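Local coordinates for beta-galactosidase (Marinomonas sp. ef1, PDB 6Y2K), which probably hydrolyses terminal beta-galactosyl residues from beta-galactosides as a hexameric family GH42 glycosidase of a cold-adapted Antarctic bacterium, at residues A[161-166]-A[216-221]; A[193-198]-A[209-214]. All coordinates share one frame; numbering follows the deposited sequence.

Interaction 1: A[161-166]-A[216-221]; sequences RLWLAE and SDQVVA
Trp163 on helix 154-168 reaches across to Asp217 on helix 205-233, and between these two segments the helices are joined by a single hydrogen bond rather than by a broad apolar face. Both helices belong to the TIM-barrel domain, in the long connection between strands 134-138 and 238-244. The facing turns are well separated, with 9.1 Å between Trp163 CA and Asp217 CA, and the segments together bury 101 Å² of surface. In the first segment it is Trp163 that spans the gap. With CG anti to the backbone N (chi1 -173°), its indole extends toward the other helix, where its side chain also leans on Asp210, Arg213 and Cys214, earlier on helix 205-233. Trp163 NE1 donates to Asp217 OD2 at 2.8 Å, and the bond is close to straight, with an N-H...O angle of 171°. The oxygen lies at the indole edge, almost in the ring plane, and accepts the N-H on its anti lone pair, while the carboxylate is turned 52° from the ring. The other oxygen, Asp217 OD1, forms a salt bridge with Lys254, so the carboxylate is gripped through both oxygens, which probably helps keep it ionised. Gln218 NE2 approaches Trp163 CD1 obliquely at 4.3 Å, but is bonded to Cys214 O, while its OE1 accepts from Arg114. Next in sequence, Leu164 abuts the benzo side of the indole edge-on, Leu164 CD2 lying 3.9 Å from Trp163 CE3.

Interaction 2: A[193-198]-A[209-214]; sequences IELPNL and LDFQRC
Pro196 lies over one face of the Phe211 ring, a proline-aromatic CH-pi contact that fastens an irregular loop of the TIM-barrel domain to helix 205-233. Pro196 CD stands 3.9 Å from the centroid of the Phe211 ring, only 14° off the ring normal, and somewhat toward the rim. Because Phe211 CG is anti to the backbone N (chi1 -174°), the ring projects from the helix to meet the loop. Apolar contacts widen this footing. Pro196 CG sits 3.6 Å from Phe211 CD2, and Leu195 brings one methyl obliquely to the far part of the ring, with CD2 3.6 Å from Phe211 CE1. Phe160 adds an edge-to-face ring contact to Phe211. An alanine in place of Phe211 would remove the surface on which Pro196 CD rests and the partner of Leu195 CD2, and would probably open a gap that lets the loop shift. The same loop also reaches the assembly: Glu194 forms a salt bridge with Lys79 of the second subunit. Charged interactions run along another side of the helix. Arg213 pairs through NE with Asp419, which lies in the range of the trimerisation domain, while Asp210 OD1 also binds Lys167. Between these two helix residues, one turn apart, a salt bridge joins Arg213 NH1 to Asp210 OD1 at 3.0 Å, with the oxygen nearly in the guanidinium plane.

How the interactions relate
The two contacts illustrate how one long helix can serve successive partners: 205-233 offers residues 209-214 to the loop and, immediately afterwards, 216-221 to helix 154-168. Their centres lie 11 Å apart. Along the chain, interaction 2 is nested within the loop closed by interaction 1, all within the same inter-strand connection. The two also touch directly: Trp163 CB packs on Cys214 SG at 3.5 Å, Leu164 CD1 meets Ile193 CD1, and Arg161 NH2 probably hydrogen-bonds to Ile193 O. Helix 154-168, the loop and helix 205-233 therefore form a continuous unit on the barrel's periphery, linked through the loop to the second subunit.

Interaction 1: A[161-166]-A[216-221]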
ATOM      1  N   ARG A 161     -34.985  28.975 -33.379  1.00 16.94           N
ATOM      2  CA  ARG A 161     -35.362  30.386 -33.544  1.00 17.68           C
ATOM      3  C   ARG A 161     -36.882  30.603 -33.461  1.00 18.41           C
ATOM      4  O   ARG A 161     -37.331  31.602 -32.889  1.00 18.11           O
ATOM      5  CB  ARG A 161     -34.791  30.951 -34.842  1.00 17.48           C
ATOM      6  CG  ARG A 161     -33.276  31.011 -34.836  1.00 17.40           C
ATOM      7  CD  ARG A 161     -32.734  31.222 -36.230  1.00 17.66           C
ATOM      8  NE  ARG A 161     -31.315  31.561 -36.197  1.00 17.83           N
ATOM      9  CZ  ARG A 161     -30.543  31.681 -37.271  1.00 18.81           C
ATOM     10  NH1 ARG A 161     -31.044  31.498 -38.495  1.00 19.61           N
ATOM     11  NH2 ARG A 161     -29.255  31.991 -37.126  1.00 18.95           N
ATOM     12  N   LEU A 162     -37.664  29.670 -34.012  1.00 19.06           N
ATOM     13  CA  LEU A 162     -39.133  29.722 -33.894  1.00 19.88           C
ATOM     14  C   LEU A 162     -39.591  29.502 -32.454  1.00 19.32           C
ATOM     15  O   LEU A 162     -40.474  30.211 -31.965  1.00 19.05           O
ATOM     16  CB  LEU A 162     -39.810  28.696 -34.811  1.00 21.22           C
ATOM     17  CG  LEU A 162     -39.746  28.939 -36.324  1.00 22.87           C
ATOM     18  CD1 LEU A 162     -40.375  27.754 -37.057  1.00 23.96           C
ATOM     19  CD2 LEU A 162     -40.435  30.244 -36.728  1.00 23.90           C
ATOM     20  N   TRP A 163     -38.986  28.516 -31.789  1.00 18.66           N
ATOM     21  CA  TRP A 163     -39.279  28.195 -30.388  1.00 18.21           C
ATOM     22  C   TRP A 163     -38.985  29.377 -29.455  1.00 17.71           C
ATOM     23  O   TRP A 163     -39.771  29.666 -28.552  1.00 17.35           O
ATOM     24  CB  TRP A 163     -38.483  26.947 -29.974  1.00 18.43           C
ATOM     25  CG  TRP A 163     -38.777  26.362 -28.615  1.00 18.01           C
ATOM     26  CD1 TRP A 163     -39.615  25.314 -28.329  1.00 18.30           C
ATOM     27  CD2 TRP A 163     -38.196  26.757 -27.374  1.00 18.08           C
ATOM     28  NE1 TRP A 163     -39.599  25.048 -26.978  1.00 17.91           N
ATOM     29  CE2 TRP A 163     -38.733  25.917 -26.370  1.00 18.03           C
ATOM     30  CE3 TRP A 163     -37.273  27.746 -27.008  1.00 18.12           C
ATOM     31  CZ2 TRP A 163     -38.374  26.035 -25.027  1.00 17.89           C
ATOM     32  CZ3 TRP A 163     -36.916  27.862 -25.670  1.00 18.15           C
ATOM     33  CH2 TRP A 163     -37.467  27.011 -24.696  1.00 18.01           C
ATOM     34  N   LEU A 164     -37.871  30.068 -29.691  1.00 17.75           N
ATOM     35  CA  LEU A 164     -37.504  31.249 -28.897  1.00 18.10           C
ATOM     36  C   LEU A 164     -38.481  32.425 -29.077  1.00 18.88           C
ATOM     37  O   LEU A 164     -38.815  33.110 -28.098  1.00 18.20           O
ATOM     38  CB  LEU A 164     -36.081  31.711 -29.231  1.00 17.79           C
ATOM     39  CG  LEU A 164     -34.923  30.801 -28.801  1.00 17.58           C
ATOM     40  CD1 LEU A 164     -33.634  31.290 -29.439  1.00 17.16           C
ATOM     41  CD2 LEU A 164     -34.794  30.762 -27.282  1.00 17.18           C
ATOM     42  N   ALA A 165     -38.923  32.660 -30.315  1.00 20.02           N
ATOM     43  CA  ALA A 165     -39.930  33.696 -30.594  1.00 21.23           C
ATOM     44  C   ALA A 165     -41.239  33.402 -29.867  1.00 22.24           C
ATOM     45  O   ALA A 165     -41.834  34.307 -29.270  1.00 21.64           O
ATOM     46  CB  ALA A 165     -40.163  33.854 -32.095  1.00 21.49           C
ATOM     47  N   GLU A 166     -41.656  32.138 -29.888  1.00 23.90           N
ATOM     48  CA  GLU A 166     -42.857  31.694 -29.172  1.00 25.70           C
ATOM     49  C   GLU A 166     -42.738  31.886 -27.652  1.00 24.53           C
ATOM     50  O   GLU A 166     -43.684  32.330 -27.012  1.00 23.11           O
ATOM     51  CB  GLU A 166     -43.152  30.226 -29.521  1.00 28.56           C
ATOM     52  CG  GLU A 166     -44.414  29.621 -28.919  1.00 33.26           C
ATOM     53  CD  GLU A 166     -45.689  30.366 -29.282  1.00 37.85           C
ATOM     54  OE1 GLU A 166     -45.795  30.862 -30.429  1.00 41.30           O
ATOM     55  OE2 GLU A 166     -46.590  30.451 -28.409  1.00 42.39           O
ATOM     56  N   SER A 216     -35.762  18.971 -26.492  1.00 15.37           N
ATOM     57  CA  SER A 216     -36.670  18.079 -25.783  1.00 15.38           C
ATOM     58  C   SER A 216     -38.100  18.234 -26.321  1.00 15.57           C
ATOM     59  O   SER A 216     -38.774  17.243 -26.583  1.00 15.23           O
ATOM     60  CB  SER A 216     -36.639  18.353 -24.281  1.00 15.08           C
ATOM     61  OG  SER A 216     -37.513  17.478 -23.596  1.00 14.31           O
ATOM     62  N   ASP A 217     -38.544  19.474 -26.489  1.00 16.07           N
ATOM     63  CA  ASP A 217     -39.860  19.747 -27.090  1.00 16.44           C
ATOM     64  C   ASP A 217     -40.039  19.170 -28.503  1.00 16.07           C
ATOM     65  O   ASP A 217     -41.155  18.805 -28.865  1.00 16.15           O
ATOM     66  CB  ASP A 217     -40.165  21.250 -27.085  1.00 16.76           C
ATOM     67  CG  ASP A 217     -40.702  21.741 -25.748  1.00 16.77           C
ATOM     68  OD1 ASP A 217     -41.019  20.927 -24.857  1.00 16.70           O
ATOM     69  OD2 ASP A 217     -40.821  22.968 -25.602  1.00 17.38           O
ATOM     70  N   GLN A 218     -38.965  19.083 -29.285  1.00 15.97           N
ATOM     71  CA  GLN A 218     -39.028  18.446 -30.607  1.00 16.52           C
ATOM     72  C   GLN A 218     -39.285  16.935 -30.486  1.00 16.34           C
ATOM     73  O   GLN A 218     -39.975  16.351 -31.338  1.00 16.51           O
ATOM     74  CB  GLN A 218     -37.756  18.707 -31.437  1.00 16.97           C
ATOM     75  CG  GLN A 218     -37.324  20.172 -31.605  1.00 17.93           C
ATOM     76  CD  GLN A 218     -38.469  21.146 -31.890  1.00 19.13           C
ATOM     77  OE1 GLN A 218     -39.214  20.994 -32.871  1.00 22.26           O
ATOM     78  NE2 GLN A 218     -38.611  22.144 -31.048  1.00 17.98           N
ATOM     79  N   VAL A 219     -38.750  16.304 -29.433  1.00 15.55           N
ATOM     80  CA  VAL A 219     -39.073  14.900 -29.141  1.00 15.74           C
ATOM     81  C   VAL A 219     -40.563  14.771 -28.795  1.00 15.56           C
ATOM     82  O   VAL A 219     -41.237  13.895 -29.312  1.00 15.29           O
ATOM     83  CB  VAL A 219     -38.195  14.292 -28.013  1.00 15.40           C
ATOM     84  CG1 VAL A 219     -38.559  12.825 -27.774  1.00 15.69           C
ATOM     85  CG2 VAL A 219     -36.708  14.413 -28.363  1.00 15.36           C
ATOM     86  N   VAL A 220     -41.060  15.670 -27.945  1.00 15.74           N
ATOM     87  CA  VAL A 220     -42.486  15.713 -27.582  1.00 16.02           C
ATOM     88  C   VAL A 220     -43.354  15.814 -28.838  1.00 16.27           C
ATOM     89  O   VAL A 220     -44.285  15.017 -29.004  1.00 16.96           O
ATOM     90  CB  VAL A 220     -42.805  16.875 -26.602  1.00 16.13           C
ATOM     91  CG1 VAL A 220     -44.305  16.982 -26.317  1.00 16.32           C
ATOM     92  CG2 VAL A 220     -42.031  16.695 -25.297  1.00 16.33           C
ATOM     93  N   ALA A 221     -43.023  16.756 -29.727  1.00 15.87           N
ATOM     94  CA  ALA A 221     -43.779  16.988 -30.976  1.00 16.23           C
ATOM     95  C   ALA A 221     -43.727  15.806 -31.946  1.00 16.17           C
ATOM     96  O   ALA A 221     -44.749  15.427 -32.526  1.00 15.75           O
ATOM     97  CB  ALA A 221     -43.278  18.245 -31.675  1.00 16.46           C
TER

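Interaction 2: A[193-198]-A[209-214]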
ATOM      1  N   ILE A 193     -29.356  34.596 -33.691  1.00 16.89           N
ATOM      2  CA  ILE A 193     -28.985  33.618 -32.679  1.00 17.15           C
ATOM      3  C   ILE A 193     -28.516  32.336 -33.374  1.00 17.25           C
ATOM      4  O   ILE A 193     -29.150  31.864 -34.316  1.00 17.08           O
ATOM      5  CB  ILE A 193     -30.155  33.320 -31.709  1.00 17.10           C
ATOM      6  CG1 ILE A 193     -30.573  34.605 -30.962  1.00 17.22           C
ATOM      7  CG2 ILE A 193     -29.750  32.238 -30.718  1.00 16.95           C
ATOM      8  CD1 ILE A 193     -31.837  34.487 -30.143  1.00 17.49           C
ATOM      9  N   GLU A 194     -27.384  31.804 -32.917  1.00 17.53           N
ATOM     10  CA  GLU A 194     -26.796  30.589 -33.470  1.00 17.29           C
ATOM     11  C   GLU A 194     -27.004  29.417 -32.513  1.00 17.26           C
ATOM     12  O   GLU A 194     -27.487  29.577 -31.392  1.00 16.97           O
ATOM     13  CB  GLU A 194     -25.289  30.794 -33.721  1.00 17.89           C
ATOM     14  CG  GLU A 194     -24.926  31.919 -34.686  1.00 18.46           C
ATOM     15  CD  GLU A 194     -25.283  31.662 -36.147  1.00 19.18           C
ATOM     16  OE1 GLU A 194     -25.587  30.510 -36.529  1.00 18.87           O
ATOM     17  OE2 GLU A 194     -25.251  32.644 -36.926  1.00 19.14           O
ATOM     18  N   LEU A 195     -26.625  28.226 -32.972  1.00 17.60           N
ATOM     19  CA  LEU A 195     -26.561  27.049 -32.109  1.00 17.48           C
ATOM     20  C   LEU A 195     -25.450  27.272 -31.069  1.00 17.31           C
ATOM     21  O   LEU A 195     -24.503  28.023 -31.342  1.00 17.41           O
ATOM     22  CB  LEU A 195     -26.273  25.792 -32.947  1.00 17.94           C
ATOM     23  CG  LEU A 195     -27.331  25.429 -33.995  1.00 18.49           C
ATOM     24  CD1 LEU A 195     -26.791  24.389 -34.971  1.00 18.77           C
ATOM     25  CD2 LEU A 195     -28.609  24.947 -33.314  1.00 18.45           C
ATOM     26  N   PRO A 196     -25.573  26.654 -29.870  1.00 16.97           N
ATOM     27  CA  PRO A 196     -24.570  26.830 -28.815  1.00 16.90           C
ATOM     28  C   PRO A 196     -23.288  25.983 -28.930  1.00 17.49           C
ATOM     29  O   PRO A 196     -22.441  26.065 -28.037  1.00 18.33           O
ATOM     30  CB  PRO A 196     -25.339  26.448 -27.554  1.00 16.45           C
ATOM     31  CG  PRO A 196     -26.287  25.411 -28.020  1.00 16.23           C
ATOM     32  CD  PRO A 196     -26.718  25.854 -29.388  1.00 16.49           C
ATOM     33  N   ASN A 197     -23.129  25.196 -29.994  1.00 17.64           N
ATOM     34  CA  ASN A 197     -21.892  24.429 -30.195  1.00 18.04           C
ATOM     35  C   ASN A 197     -20.860  25.239 -30.987  1.00 18.50           C
ATOM     36  O   ASN A 197     -21.181  26.271 -31.578  1.00 18.75           O
ATOM     37  CB  ASN A 197     -22.171  23.096 -30.896  1.00 17.77           C
ATOM     38  CG  ASN A 197     -22.622  23.271 -32.331  1.00 17.78           C
ATOM     39  OD1 ASN A 197     -23.393  24.189 -32.639  1.00 16.54           O
ATOM     40  ND2 ASN A 197     -22.139  22.397 -33.222  1.00 17.55           N
ATOM     41  N   LEU A 198     -19.616  24.764 -30.983  1.00 18.97           N
ATOM     42  CA  LEU A 198     -18.529  25.375 -31.763  1.00 19.28           C
ATOM     43  C   LEU A 198     -18.309  26.879 -31.483  1.00 18.54           C
ATOM     44  O   LEU A 198     -17.900  27.636 -32.361  1.00 19.81           O
ATOM     45  CB  LEU A 198     -18.736  25.117 -33.265  1.00 20.10           C
ATOM     46  CG  LEU A 198     -18.716  23.640 -33.679  1.00 20.94           C
ATOM     47  CD1 LEU A 198     -19.046  23.509 -35.154  1.00 22.03           C
ATOM     48  CD2 LEU A 198     -17.365  23.008 -33.374  1.00 21.32           C
ATOM     49  N   LEU A 209     -29.512  26.092 -21.906  1.00 14.57           N
ATOM     50  CA  LEU A 209     -30.704  25.534 -21.258  1.00 14.62           C
ATOM     51  C   LEU A 209     -31.958  25.616 -22.148  1.00 14.56           C
ATOM     52  O   LEU A 209     -32.690  24.620 -22.302  1.00 14.50           O
ATOM     53  CB  LEU A 209     -30.952  26.202 -19.898  1.00 14.49           C
ATOM     54  CG  LEU A 209     -32.114  25.649 -19.072  1.00 14.51           C
ATOM     55  CD1 LEU A 209     -31.999  24.146 -18.860  1.00 14.60           C
ATOM     56  CD2 LEU A 209     -32.197  26.354 -17.730  1.00 14.88           C
ATOM     57  N   ASP A 210     -32.206  26.791 -22.723  1.00 14.53           N
ATOM     58  CA  ASP A 210     -33.292  26.956 -23.707  1.00 14.68           C
ATOM     59  C   ASP A 210     -33.108  26.039 -24.926  1.00 14.89           C
ATOM     60  O   ASP A 210     -34.097  25.490 -25.440  1.00 14.37           O
ATOM     61  CB  ASP A 210     -33.428  28.418 -24.159  1.00 15.03           C
ATOM     62  CG  ASP A 210     -34.287  29.263 -23.221  1.00 15.17           C
ATOM     63  OD1 ASP A 210     -34.941  28.732 -22.296  1.00 15.30           O
ATOM     64  OD2 ASP A 210     -34.326  30.491 -23.438  1.00 15.64           O
ATOM     65  N   PHE A 211     -31.861  25.838 -25.364  1.00 14.28           N
ATOM     66  CA  PHE A 211     -31.600  24.897 -26.452  1.00 14.80           C
ATOM     67  C   PHE A 211     -32.003  23.462 -26.074  1.00 15.21           C
ATOM     68  O   PHE A 211     -32.655  22.769 -26.871  1.00 15.32           O
ATOM     69  CB  PHE A 211     -30.142  24.954 -26.928  1.00 14.98           C
ATOM     70  CG  PHE A 211     -29.879  24.108 -28.135  1.00 15.23           C
ATOM     71  CD1 PHE A 211     -30.513  24.391 -29.336  1.00 15.18           C
ATOM     72  CD2 PHE A 211     -29.026  23.013 -28.070  1.00 15.75           C
ATOM     73  CE1 PHE A 211     -30.297  23.605 -30.455  1.00 15.50           C
ATOM     74  CE2 PHE A 211     -28.793  22.230 -29.193  1.00 15.74           C
ATOM     75  CZ  PHE A 211     -29.438  22.524 -30.381  1.00 15.50           C
ATOM     76  N   GLN A 212     -31.637  23.028 -24.862  1.00 15.59           N
ATOM     77  CA  GLN A 212     -32.016  21.698 -24.373  1.00 15.69           C
ATOM     78  C   GLN A 212     -33.527  21.551 -24.306  1.00 15.41           C
ATOM     79  O   GLN A 212     -34.072  20.532 -24.716  1.00 15.02           O
ATOM     80  CB  GLN A 212     -31.423  21.416 -22.988  1.00 16.67           C
ATOM     81  CG  GLN A 212     -31.482  19.952 -22.561  1.00 16.95           C
ATOM     82  CD  GLN A 212     -30.280  19.131 -23.010  1.00 18.17           C
ATOM     83  OE1 GLN A 212     -29.169  19.641 -23.100  1.00 20.22           O
ATOM     84  NE2 GLN A 212     -30.497  17.849 -23.274  1.00 19.42           N
ATOM     85  N   ARG A 213     -34.184  22.576 -23.772  1.00 15.51           N
ATOM     86  CA  ARG A 213     -35.637  22.594 -23.658  1.00 15.67           C
ATOM     87  C   ARG A 213     -36.296  22.485 -25.025  1.00 16.15           C
ATOM     88  O   ARG A 213     -37.255  21.718 -25.199  1.00 15.81           O
ATOM     89  CB  ARG A 213     -36.104  23.868 -22.950  1.00 15.76           C
ATOM     90  CG  ARG A 213     -35.762  23.908 -21.468  1.00 15.95           C
ATOM     91  CD  ARG A 213     -35.707  25.342 -20.967  1.00 16.19           C
ATOM     92  NE  ARG A 213     -35.746  25.455 -19.508  1.00 16.31           N
ATOM     93  CZ  ARG A 213     -35.593  26.598 -18.833  1.00 16.75           C
ATOM     94  NH1 ARG A 213     -35.375  27.746 -19.470  1.00 16.84           N
ATOM     95  NH2 ARG A 213     -35.655  26.600 -17.500  1.00 17.53           N
ATOM     96  N   CYS A 214     -35.771  23.236 -25.996  1.00 15.76           N
ATOM     97  CA  CYS A 214     -36.314  23.213 -27.357  1.00 16.01           C
ATOM     98  C   CYS A 214     -36.160  21.832 -27.995  1.00 15.66           C
ATOM     99  O   CYS A 214     -37.131  21.281 -28.516  1.00 15.35           O
ATOM    100  CB  CYS A 214     -35.653  24.292 -28.225  1.00 16.05           C
ATOM    101  SG  CYS A 214     -36.186  24.263 -29.949  1.00 16.80           S
TER